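Local coordinates for protein DOA1 (Saccharomyces cerevisiae, PDB 3ODT) that binds ubiquitin through a WD40-repeat beta propeller and probably helps to regulate the turnover of F-box proteins, at residues I262-A266 and I267-S271; L110-D114 and G115-S119. All blocks are in the same frame, centred on the assembly; numbering follows the deposited sequence.

Contact 1. Residues I262-A266 and I267-S271; sequences ITLPA and ISIWS
Leu264 and Ala266 meet Ile269 across a bend in the backbone that carries the chain out of strand 258-263 and into strand 269-274. Pro265 sits at the centre of an inverse gamma turn, closed by a weak hydrogen bond from Ala266 N to Leu264 O of 2.9 Å. Beyond it the chain turns again at Ile267, and no hydrogen bond links 262-266 to 267-271; what they share on the inside of the bend is apolar packing. A single methyl does most of this work. Ile269 CD1 lies 4.0 Å from Ala266 CB, and it stands equally far, 4.0 Å, from Leu264 CB, with Leu264 CD1 also beside it. Because Ile269 CG1 stands opposite the carbonyl carbon (chi1 -42°) and the chain then folds at chi2 (-55°), CD1 is brought back toward the preceding loop. The Leu264 and Ile269 side chains cross at about a right angle. The Ser268 side chain leaves its backbone away from 262-266; its CB lies 3.4 Å above one face of the Trp270 ring, offset toward the rim, while its OG is hydrogen-bonded to Glu244. This is the crossing from one propeller blade to the next: Leu264 is hydrogen-bonded through its backbone to Arg246 of the blade being left, Trp270 and Ser271 form a classic beta bulge opposite Gly283 of the blade being entered, and Val248 and Val282, from strands 247-251 and 280-284, both touch Ile269.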
loop_
_atom_site.group_PDB
_atom_site.type_symbol
_atom_site.label_atom_id
_atom_site.label_comp_id
_atom_site.label_asym_id
_atom_site.label_seq_id
_atom_site.Cartn_x
_atom_site.Cartn_y
_atom_site.Cartn_z
ATOM N N ILE A 262 16.550 1.696 -7.663
ATOM C CA ILE A 262 16.821 2.948 -6.966
ATOM C C ILE A 262 17.185 2.621 -5.519
ATOM O O ILE A 262 16.416 1.985 -4.783
ATOM C CB ILE A 262 15.581 3.867 -6.953
ATOM C CG1 ILE A 262 15.172 4.269 -8.369
ATOM C CG2 ILE A 262 15.839 5.134 -6.158
ATOM C CD1 ILE A 262 13.800 4.861 -8.469
ATOM N N THR A 263 18.388 2.987 -5.130
ATOM C CA THR A 263 18.888 2.697 -3.810
ATOM C C THR A 263 18.865 3.977 -3.002
ATOM O O THR A 263 19.359 5.001 -3.439
ATOM C CB THR A 263 20.294 2.136 -3.860
ATOM O OG1 THR A 263 20.294 0.936 -4.639
ATOM C CG2 THR A 263 20.784 1.822 -2.452
ATOM N N LEU A 264 18.237 3.908 -1.839
ATOM C CA LEU A 264 18.079 5.062 -0.961
ATOM C C LEU A 264 18.810 4.891 0.365
ATOM O O LEU A 264 18.988 3.764 0.819
ATOM C CB LEU A 264 16.595 5.252 -0.670
ATOM C CG LEU A 264 15.736 5.571 -1.908
ATOM C CD1 LEU A 264 14.289 5.631 -1.534
ATOM C CD2 LEU A 264 16.127 6.884 -2.537
ATOM N N PRO A 265 19.208 6.021 0.994
ATOM C CA PRO A 265 19.963 5.978 2.256
ATOM C C PRO A 265 19.017 5.832 3.455
ATOM O O PRO A 265 18.997 6.673 4.367
ATOM C CB PRO A 265 20.704 7.329 2.274
ATOM C CG PRO A 265 19.754 8.265 1.542
ATOM C CD PRO A 265 19.093 7.400 0.469
ATOM N N ALA A 266 18.251 4.751 3.444
ATOM C CA ALA A 266 17.327 4.427 4.508
ATOM C C ALA A 266 17.356 2.937 4.725
ATOM O O ALA A 266 17.398 2.173 3.771
ATOM C CB ALA A 266 15.930 4.865 4.105
ATOM N N ILE A 267 17.316 2.483 5.972
ATOM C CA ILE A 267 17.474 1.059 6.234
ATOM C C ILE A 267 16.290 0.235 5.698
ATOM O O ILE A 267 16.477 -0.943 5.385
ATOM C CB ILE A 267 17.722 0.718 7.723
ATOM C CG1 ILE A 267 16.546 1.150 8.601
ATOM C CG2 ILE A 267 19.088 1.292 8.188
ATOM C CD1 ILE A 267 16.731 0.780 10.057
ATOM N N SER A 268 15.110 0.846 5.606
ATOM C CA SER A 268 13.898 0.169 5.115
ATOM C C SER A 268 13.074 1.083 4.248
ATOM O O SER A 268 12.837 2.253 4.618
ATOM C CB SER A 268 13.003 -0.229 6.299
ATOM O OG SER A 268 13.697 -1.010 7.256
ATOM N N ILE A 269 12.588 0.575 3.118
ATOM C CA ILE A 269 11.648 1.331 2.291
ATOM C C ILE A 269 10.264 0.679 2.462
ATOM O O ILE A 269 10.085 -0.461 2.067
ATOM C CB ILE A 269 12.030 1.321 0.799
ATOM C CG1 ILE A 269 13.536 1.504 0.612
ATOM C CG2 ILE A 269 11.206 2.417 0.059
ATOM C CD1 ILE A 269 14.112 2.736 1.278
ATOM N N TRP A 270 9.346 1.376 3.143
ATOM C CA TRP A 270 8.101 0.771 3.584
ATOM C C TRP A 270 6.973 0.738 2.565
ATOM O O TRP A 270 6.128 -0.154 2.604
ATOM C CB TRP A 270 7.591 1.458 4.851
ATOM C CG TRP A 270 8.501 1.311 5.989
ATOM C CD1 TRP A 270 9.206 2.290 6.617
ATOM C CD2 TRP A 270 8.823 0.085 6.651
ATOM N NE1 TRP A 270 9.959 1.748 7.636
ATOM C CE2 TRP A 270 9.741 0.396 7.673
ATOM C CE3 TRP A 270 8.439 -1.240 6.461
ATOM C CZ2 TRP A 270 10.271 -0.570 8.514
ATOM C CZ3 TRP A 270 8.956 -2.209 7.315
ATOM C CH2 TRP A 270 9.888 -1.869 8.306
ATOM N N SER A 271 6.912 1.769 1.732
ATOM C CA SER A 271 5.725 1.953 0.913
ATOM C C SER A 271 6.020 2.726 -0.364
ATOM O O SER A 271 6.873 3.627 -0.401
ATOM C CB SER A 271 4.686 2.728 1.737
ATOM O OG SER A 271 3.473 2.900 1.003
#

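Contact 2. Residues L110-D114 and G115-S119; sequences LSFQD and GVVIS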
loop_
_atom_site.group_PDB
_atom_site.type_symbol
_atom_site.label_atom_id
_atom_site.label_comp_id
_atom_site.label_asym_id
_atom_site.label_seq_id
_atom_site.Cartn_x
_atom_site.Cartn_y
_atom_site.Cartn_z
ATOM N N LEU A 110 -4.580 -0.679 4.203
ATOM C CA LEU A 110 -5.844 -0.069 3.837
ATOM C C LEU A 110 -5.873 0.058 2.323
ATOM O O LEU A 110 -4.846 0.359 1.680
ATOM C CB LEU A 110 -6.022 1.330 4.452
ATOM C CG LEU A 110 -6.460 1.347 5.902
ATOM C CD1 LEU A 110 -6.330 2.749 6.464
ATOM C CD2 LEU A 110 -7.907 0.847 6.030
ATOM N N SER A 111 -7.056 -0.132 1.748
ATOM C CA SER A 111 -7.263 0.076 0.322
ATOM C C SER A 111 -8.709 0.518 0.100
ATOM O O SER A 111 -9.601 0.143 0.851
ATOM C CB SER A 111 -6.977 -1.230 -0.424
ATOM O OG SER A 111 -6.891 -0.999 -1.815
ATOM N N PHE A 112 -8.918 1.313 -0.944
ATOM C CA PHE A 112 -10.229 1.764 -1.336
ATOM C C PHE A 112 -10.449 1.508 -2.821
ATOM O O PHE A 112 -9.605 1.815 -3.671
ATOM C CB PHE A 112 -10.388 3.253 -1.030
ATOM C CG PHE A 112 -11.684 3.837 -1.469
ATOM C CD1 PHE A 112 -12.768 3.849 -0.610
ATOM C CD2 PHE A 112 -11.831 4.408 -2.727
ATOM C CE1 PHE A 112 -13.981 4.431 -1.007
ATOM C CE2 PHE A 112 -13.039 4.979 -3.115
ATOM C CZ PHE A 112 -14.109 4.966 -2.252
ATOM N N GLN A 113 -11.598 0.926 -3.112
ATOM C CA GLN A 113 -12.014 0.725 -4.485
ATOM C C GLN A 113 -13.538 0.738 -4.605
ATOM O O GLN A 113 -14.215 -0.002 -3.911
ATOM C CB GLN A 113 -11.464 -0.612 -4.963
ATOM C CG GLN A 113 -11.351 -0.739 -6.469
ATOM C CD GLN A 113 -10.457 -1.868 -6.841
ATOM O OE1 GLN A 113 -9.244 -1.800 -6.642
ATOM N NE2 GLN A 113 -11.044 -2.943 -7.340
ATOM N N ASP A 114 -14.066 1.585 -5.484
ATOM C CA ASP A 114 -15.467 1.530 -5.877
ATOM C C ASP A 114 -16.388 1.563 -4.654
ATOM O O ASP A 114 -17.324 0.771 -4.557
ATOM C CB ASP A 114 -15.718 0.260 -6.695
ATOM C CG ASP A 114 -14.904 0.226 -7.995
ATOM O OD1 ASP A 114 -14.917 1.237 -8.730
ATOM O OD2 ASP A 114 -14.253 -0.812 -8.276
ATOM N N GLY A 115 -16.096 2.456 -3.707
ATOM C CA GLY A 115 -16.940 2.637 -2.533
ATOM C C GLY A 115 -16.658 1.679 -1.394
ATOM O O GLY A 115 -17.284 1.778 -0.332
ATOM N N VAL A 116 -15.710 0.769 -1.603
ATOM C CA VAL A 116 -15.389 -0.259 -0.618
ATOM C C VAL A 116 -14.052 0.034 0.034
ATOM O O VAL A 116 -13.083 0.296 -0.649
ATOM C CB VAL A 116 -15.332 -1.672 -1.264
ATOM C CG1 VAL A 116 -15.024 -2.728 -0.196
ATOM C CG2 VAL A 116 -16.640 -1.966 -1.958
ATOM N N VAL A 117 -14.016 0.000 1.361
ATOM C CA VAL A 117 -12.755 0.056 2.080
ATOM C C VAL A 117 -12.428 -1.366 2.512
ATOM O O VAL A 117 -13.286 -2.093 3.026
ATOM C CB VAL A 117 -12.847 0.939 3.337
ATOM C CG1 VAL A 117 -11.509 0.985 4.077
ATOM C CG2 VAL A 117 -13.279 2.330 2.941
ATOM N N ILE A 118 -11.187 -1.791 2.307
ATOM C CA ILE A 118 -10.763 -3.073 2.841
ATOM C C ILE A 118 -9.478 -2.895 3.627
ATOM O O ILE A 118 -8.534 -2.243 3.165
ATOM C CB ILE A 118 -10.678 -4.182 1.751
ATOM C CG1 ILE A 118 -10.440 -5.554 2.391
ATOM C CG2 ILE A 118 -9.655 -3.852 0.690
ATOM C CD1 ILE A 118 -10.531 -6.714 1.411
ATOM N N SER A 119 -9.466 -3.464 4.836
ATOM C CA SER A 119 -8.372 -3.278 5.778
ATOM C C SER A 119 -7.786 -4.639 6.170
ATOM O O SER A 119 -8.502 -5.657 6.243
ATOM C CB SER A 119 -8.864 -2.541 7.030
ATOM O OG SER A 119 -9.978 -3.226 7.585
#
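Gly115 shares with Asp114 the corner of a type I' turn that runs from Gln113 to Val116, a tight connection between antiparallel strands. The ring of Phe112 comes up beside this corner, its CZ 3.5 Å from Gly115 N and CE1 near Gly115 CA. Val116 closes the turn: its N gives a bond of 2.9 Å to Gln113 O, reaching that oxygen from above the carbonyl plane, whereas Gln113 N answers with a straighter bond to Val116 O (166° at the hydrogen). Val117 faces Phe112 in a non-hydrogen-bonded pair. Val117 CG2 meets the edge of the Phe112 ring in plane, 3.9 Å from Phe112 CD1, and these two side chains cross at about a right angle; Val117 CG1 reaches Leu110 CD2 at 4.1 Å. With CG of Phe112 set opposite its backbone N (chi1 177°), the ring extends past Val117 CG2 toward Gly115. Replacing Phe112 by an alanine is likely to leave Val117 CG2 without its aromatic neighbour and open a gap beside Gly115. Ile118 pairs with Ser111 through two backbone bonds, and its CG2 packs 3.9 Å from Ser111 CB. Ser119 sets CB 3.7 Å from Leu110 CD2, while its OG is hydrogen-bonded to His103 and Trp129. The hairpin forms the first two strands of a propeller blade: strand 125-130 continues the sheet, Leu110 and Phe112 pack on strand 62-68 of the preceding blade, and Ile118 packs on strand 145-150 of the following one.

In the fold
From the N terminus, the chain supplies strand 9-14 to the sheet that strands 269-274, 280-284 and 289-293 later complete, so the ring is closed by both ends of the sequence. Contact 2 comes first and closes a tight turn within one four-stranded blade. Contact 1 follows in series, in another WD repeat, and instead carries the chain from the outermost strand of one blade to the first of the blade that closes the ring. Because contact 2 closes before contact 1 opens, they neither nest nor cross; their centres lie about 26 Å apart, on opposite sides of the chain's centre. Together they illustrate the two connections a beta propeller needs, one within blades and one between them.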